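Local atomic coordinates of phosphatidylserine synthase (Haemophilus influenzae, PDB entry 3HSI), a protein that belongs to the phospholipase D superfamily and is built around two mixed beta-sheets flanked by helices. Residues D63-E68 with L164-K169. Residues are numbered along the deposited sequence; the frame is centred on the assembly and turned at random.
Sequences DEAGQE and LHQFEK
Gln166 carries the meeting of the first turn of helix 64-79 with the loop between strands 151-155 and 171-179, and it shows how one amide can serve two charged partners. Its NE2 donates to Glu68 OE1 at 3.1 Å. The bond is nearly straight (167°), lies in the amide plane and meets the oxygen close to its C-O axis, although carboxylate and amide planes stand 74° apart. CG of Gln166 is anti to its backbone N and the chain bends at chi2 (71°), which lays the amide over Ala65, whose CB is 3.5 Å from Gln166 OE1. Leu164 CD2 packs on the same methyl, 4.0 Å from Ala65 CB. One face of the Phe167 ring is covered near its rim by Gln166 CG, and Glu64 CD lies at the ring edge in plane, 3.9 Å from Phe167 CZ.

Farther out, Lys39 NZ of helix 35-48 forms a salt bridge with Glu68 OE1 and hydrogen-bonds to Gln166 OE1. Asn161 hydrogen-bonds through ND2 to Glu64 OE1 and through OD1 to Ala65 N. Asp63 N-caps helix 64-79, its OD1 accepting from Gly66 N at 3.1 Å. With lysine and amide both on Glu68 OE1, the carboxylate is probably kept ionised.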
loop_
_atom_site.group_PDB
_atom_site.type_symbol
_atom_site.label_atom_id
_atom_site.label_comp_id
_atom_site.label_asym_id
_atom_site.label_seq_id
_atom_site.Cartn_x
_atom_site.Cartn_y
_atom_site.Cartn_z
ATOM N N ASP C 63 23.832 16.147 -11.450
ATOM C CA ASP C 63 24.649 17.234 -10.908
ATOM C C ASP C 63 26.134 16.998 -11.244
ATOM O O ASP C 63 26.452 16.169 -12.096
ATOM C CB ASP C 63 24.396 17.379 -9.404
ATOM C CG ASP C 63 24.703 16.089 -8.633
ATOM O OD1 ASP C 63 25.440 15.235 -9.187
ATOM O OD2 ASP C 63 24.242 15.944 -7.472
ATOM N N GLU C 64 27.041 17.720 -10.588
ATOM C CA GLU C 64 28.472 17.681 -10.983
ATOM C C GLU C 64 29.168 16.352 -10.729
ATOM O O GLU C 64 30.020 15.942 -11.515
ATOM C CB GLU C 64 29.266 18.804 -10.322
ATOM C CG GLU C 64 28.867 20.166 -10.805
ATOM C CD GLU C 64 27.802 20.836 -9.921
ATOM O OE1 GLU C 64 26.942 20.154 -9.308
ATOM O OE2 GLU C 64 27.831 22.081 -9.848
ATOM N N ALA C 65 28.839 15.713 -9.613
ATOM C CA ALA C 65 29.341 14.362 -9.320
ATOM C C ALA C 65 28.794 13.332 -10.342
ATOM O O ALA C 65 29.556 12.522 -10.900
ATOM C CB ALA C 65 29.007 13.955 -7.873
ATOM N N GLY C 66 27.487 13.389 -10.609
ATOM C CA GLY C 66 26.878 12.524 -11.634
ATOM C C GLY C 66 27.614 12.609 -12.959
ATOM O O GLY C 66 27.849 11.588 -13.615
ATOM N N GLN C 67 27.984 13.834 -13.338
ATOM C CA GLN C 67 28.611 14.123 -14.594
ATOM C C GLN C 67 30.041 13.596 -14.631
ATOM O O GLN C 67 30.472 13.048 -15.646
ATOM C CB GLN C 67 28.608 15.637 -14.857
ATOM C CG GLN C 67 29.249 16.057 -16.197
ATOM C CD GLN C 67 28.396 15.670 -17.411
ATOM O OE1 GLN C 67 27.276 16.162 -17.581
ATOM N NE2 GLN C 67 28.914 14.754 -18.246
ATOM N N GLU C 68 30.771 13.783 -13.539
ATOM C CA GLU C 68 32.137 13.284 -13.437
ATOM C C GLU C 68 32.129 11.757 -13.548
ATOM O O GLU C 68 32.934 11.180 -14.287
ATOM C CB GLU C 68 32.754 13.708 -12.121
ATOM C CG GLU C 68 34.264 13.510 -12.081
ATOM C CD GLU C 68 34.896 13.973 -10.780
ATOM O OE1 GLU C 68 34.231 14.683 -9.979
ATOM O OE2 GLU C 68 36.079 13.616 -10.558
ATOM N N LEU C 164 28.886 11.553 -2.826
ATOM C CA LEU C 164 30.287 11.452 -3.241
ATOM C C LEU C 164 31.185 12.576 -2.689
ATOM O O LEU C 164 32.375 12.686 -3.060
ATOM C CB LEU C 164 30.353 11.405 -4.771
ATOM C CG LEU C 164 30.154 10.023 -5.420
ATOM C CD1 LEU C 164 28.959 9.303 -4.875
ATOM C CD2 LEU C 164 30.003 10.161 -6.905
ATOM N N HIS C 165 30.614 13.392 -1.788
ATOM C CA HIS C 165 31.313 14.528 -1.203
ATOM C C HIS C 165 31.941 15.404 -2.288
ATOM O O HIS C 165 33.127 15.714 -2.242
ATOM C CB HIS C 165 32.394 14.037 -0.239
ATOM C CG HIS C 165 32.772 15.043 0.790
ATOM N ND1 HIS C 165 33.450 14.709 1.937
ATOM C CD2 HIS C 165 32.545 16.378 0.858
ATOM C CE1 HIS C 165 33.640 15.801 2.661
ATOM N NE2 HIS C 165 33.092 16.825 2.031
ATOM N N GLN C 166 31.135 15.815 -3.259
ATOM C CA GLN C 166 31.639 16.660 -4.339
ATOM C C GLN C 166 32.192 18.011 -3.863
ATOM O O GLN C 166 33.228 18.469 -4.364
ATOM C CB GLN C 166 30.567 16.859 -5.419
ATOM C CG GLN C 166 31.103 17.457 -6.737
ATOM C CD GLN C 166 31.960 16.467 -7.505
ATOM O OE1 GLN C 166 32.106 15.311 -7.098
ATOM N NE2 GLN C 166 32.518 16.903 -8.620
ATOM N N PHE C 167 31.488 18.674 -2.944
ATOM C CA PHE C 167 31.977 19.955 -2.418
ATOM C C PHE C 167 32.190 19.834 -0.915
ATOM O O PHE C 167 32.877 18.916 -0.484
ATOM C CB PHE C 167 31.096 21.147 -2.854
ATOM C CG PHE C 167 30.914 21.224 -4.363
ATOM C CD1 PHE C 167 29.750 20.734 -4.974
ATOM C CD2 PHE C 167 31.940 21.712 -5.180
ATOM C CE1 PHE C 167 29.589 20.771 -6.379
ATOM C CE2 PHE C 167 31.803 21.762 -6.598
ATOM C CZ PHE C 167 30.625 21.295 -7.197
ATOM N N GLU C 168 31.589 20.706 -0.127
ATOM C CA GLU C 168 31.780 20.684 1.308
ATOM C C GLU C 168 30.846 19.702 2.008
ATOM O O GLU C 168 31.245 19.023 2.933
ATOM C CB GLU C 168 31.648 22.096 1.886
ATOM N N LYS C 169 29.626 19.557 1.522
ATOM C CA LYS C 169 28.658 18.710 2.189
ATOM C C LYS C 169 28.756 17.270 1.758
ATOM O O LYS C 169 29.076 16.974 0.606
ATOM C CB LYS C 169 27.235 19.236 1.963
#